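Local atomic coordinates of mating-type switching protein swi5 (Schizosaccharomyces pombe, PDB entry 3VIQ), a protein that is required for normal mating-type switching and takes part, together with Sfr1, in recombination DNA repair that depends on the Rhp51 recombinase. Residues G62-H67 with V73-R78. Sequence-based numbering, arbitrary orientation.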
loop_
_atom_site.group_PDB
_atom_site.type_symbol
_atom_site.label_atom_id
_atom_site.label_comp_id
_atom_site.label_asym_id
_atom_site.label_seq_id
_atom_site.Cartn_x
_atom_site.Cartn_y
_atom_site.Cartn_z
ATOM N N GLY B 62 15.243 2.169 -15.517
ATOM C CA GLY B 62 16.175 1.112 -15.902
ATOM C C GLY B 62 15.921 0.538 -17.295
ATOM O O GLY B 62 16.861 0.295 -18.052
ATOM N N LYS B 63 14.669 0.328 -17.675
ATOM C CA LYS B 63 14.432 -0.179 -19.047
ATOM C C LYS B 63 14.815 0.881 -20.102
ATOM O O LYS B 63 15.474 0.560 -21.096
ATOM C CB LYS B 63 13.002 -0.694 -19.250
ATOM C CG LYS B 63 12.704 -1.960 -18.440
ATOM C CD LYS B 63 13.317 -3.221 -19.069
ATOM C CE LYS B 63 13.212 -4.438 -18.139
ATOM N NZ LYS B 63 13.463 -5.724 -18.874
ATOM N N VAL B 64 14.450 2.145 -19.877
ATOM C CA VAL B 64 14.885 3.198 -20.787
ATOM C C VAL B 64 16.409 3.184 -20.857
ATOM O O VAL B 64 16.975 3.346 -21.933
ATOM C CB VAL B 64 14.441 4.609 -20.363
ATOM C CG1 VAL B 64 14.947 5.658 -21.387
ATOM C CG2 VAL B 64 12.922 4.683 -20.186
ATOM N N ALA B 65 17.067 2.946 -19.727
ATOM C CA ALA B 65 18.533 2.972 -19.689
ATOM C C ALA B 65 19.137 1.795 -20.456
ATOM O O ALA B 65 20.240 1.878 -20.985
ATOM C CB ALA B 65 19.057 3.023 -18.233
ATOM N N GLU B 66 18.403 0.712 -20.548
ATOM C CA GLU B 66 18.896 -0.438 -21.269
ATOM C C GLU B 66 18.937 -0.122 -22.772
ATOM O O GLU B 66 19.974 -0.301 -23.417
ATOM C CB GLU B 66 18.058 -1.681 -20.952
ATOM C CG GLU B 66 18.646 -2.950 -21.538
ATOM C CD GLU B 66 20.109 -3.144 -21.142
ATOM O OE1 GLU B 66 20.333 -3.768 -20.077
ATOM O OE2 GLU B 66 21.015 -2.661 -21.888
ATOM N N HIS B 67 17.830 0.417 -23.288
ATOM C CA HIS B 67 17.746 0.852 -24.682
ATOM C C HIS B 67 18.798 1.905 -25.035
ATOM O O HIS B 67 19.270 1.923 -26.155
ATOM C CB HIS B 67 16.364 1.409 -25.032
ATOM C CG HIS B 67 15.247 0.434 -24.839
ATOM N ND1 HIS B 67 13.978 0.822 -24.455
ATOM C CD2 HIS B 67 15.209 -0.915 -24.963
ATOM C CE1 HIS B 67 13.209 -0.247 -24.349
ATOM N NE2 HIS B 67 13.930 -1.313 -24.654
ATOM N N VAL B 73 21.677 5.824 -13.372
ATOM C CA VAL B 73 21.921 7.140 -12.783
ATOM C C VAL B 73 22.077 8.230 -13.843
ATOM O O VAL B 73 21.726 9.369 -13.584
ATOM C CB VAL B 73 23.140 7.177 -11.821
ATOM C CG1 VAL B 73 22.829 6.449 -10.528
ATOM C CG2 VAL B 73 24.405 6.631 -12.509
ATOM N N GLU B 74 22.549 7.891 -15.043
ATOM C CA GLU B 74 22.753 8.907 -16.066
ATOM C C GLU B 74 21.411 9.480 -16.565
ATOM O O GLU B 74 21.367 10.588 -17.123
ATOM C CB GLU B 74 23.599 8.356 -17.203
ATOM C CG GLU B 74 24.973 7.832 -16.731
ATOM C CD GLU B 74 25.765 7.136 -17.831
ATOM O OE1 GLU B 74 25.785 7.647 -18.980
ATOM O OE2 GLU B 74 26.386 6.081 -17.541
ATOM N N LEU B 75 20.304 8.785 -16.307
ATOM C CA LEU B 75 18.993 9.281 -16.764
ATOM C C LEU B 75 18.170 9.978 -15.684
ATOM O O LEU B 75 17.084 10.559 -15.970
ATOM C CB LEU B 75 18.170 8.147 -17.380
ATOM C CG LEU B 75 18.773 7.435 -18.575
ATOM C CD1 LEU B 75 19.847 6.472 -18.089
ATOM C CD2 LEU B 75 17.678 6.694 -19.306
ATOM N N PHE B 76 18.681 9.964 -14.453
ATOM C CA PHE B 76 17.927 10.532 -13.308
ATOM C C PHE B 76 17.546 11.994 -13.518
ATOM O O PHE B 76 16.422 12.399 -13.194
ATOM C CB PHE B 76 18.711 10.329 -12.011
ATOM C CG PHE B 76 18.607 8.916 -11.427
ATOM C CD1 PHE B 76 17.937 7.875 -12.105
ATOM C CD2 PHE B 76 19.162 8.637 -10.174
ATOM C CE1 PHE B 76 17.838 6.573 -11.539
ATOM C CE2 PHE B 76 19.072 7.364 -9.607
ATOM C CZ PHE B 76 18.406 6.321 -10.290
ATOM N N ASP B 77 18.442 12.790 -14.097
ATOM C CA ASP B 77 18.120 14.209 -14.301
ATOM C C ASP B 77 16.976 14.433 -15.270
ATOM O O ASP B 77 16.106 15.264 -15.026
ATOM C CB ASP B 77 19.331 14.996 -14.772
ATOM C CG ASP B 77 20.291 15.262 -13.664
ATOM O OD1 ASP B 77 19.843 15.509 -12.518
ATOM O OD2 ASP B 77 21.502 15.216 -13.930
ATOM N N ARG B 78 17.013 13.705 -16.372
ATOM C CA ARG B 78 15.967 13.736 -17.388
ATOM C C ARG B 78 14.589 13.423 -16.797
ATOM O O ARG B 78 13.573 13.981 -17.230
ATOM C CB ARG B 78 16.303 12.705 -18.461
ATOM C CG ARG B 78 15.214 12.432 -19.473
ATOM C CD ARG B 78 15.804 11.791 -20.720
ATOM N NE ARG B 78 14.820 10.955 -21.394
ATOM C CZ ARG B 78 15.111 9.909 -22.159
ATOM N NH1 ARG B 78 16.377 9.542 -22.377
ATOM N NH2 ARG B 78 14.119 9.221 -22.700
#
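Leu75 pushes its forked end against Val64 and Ala65, a worked example of a leucine packing a returning chain onto the helix it has just left. The apolar part of the contact rests on its two methyls: CD1 sits against Ala65, while CD2 touches both Val64 and the Ala65 backbone. Leu75 CD1 lies 3.5 Å from Ala65 CB, and Leu75 CD2 comes within 3.6 Å of Val64 CG1 and 3.8 Å of Ala65 N. Val64 meets it with the branch that stands anti to its backbone N (chi1 180°). With only a methyl at Ala65, the CA atoms of Ala65 and Leu75 come to 7.0 Å. With an alanine in place of Leu75, Val64 and Ala65 would probably lose both methyl contacts, leaving a gap at the helix face.

At the margin, Arg78 adds a charged group in van der Waals contact. Extended from CG to NE, it crosses Val64 obliquely and brings NH2 to 3.9 Å from Val64 CG1. Its NH1 makes a long, weak ion pair with Glu68, just past the helix end. No hydrogen bond joins the two segments; the direct contact is van der Waals packing.

In the fold, a short loop leads the chain back past the end of the long helix 36-67, and the short helix 76-79 follows at an angle beside it. Ile61 and Cys70 also pack on Leu75, and Phe76 touches Leu58 one turn further back. Sfr1 borders the same corner: its Leu59 packs on Val64, its Val58 on Arg78, and its Gln54 hydrogen-bonds to the Arg78 carbonyl, so the partner chain covers this corner of the fold.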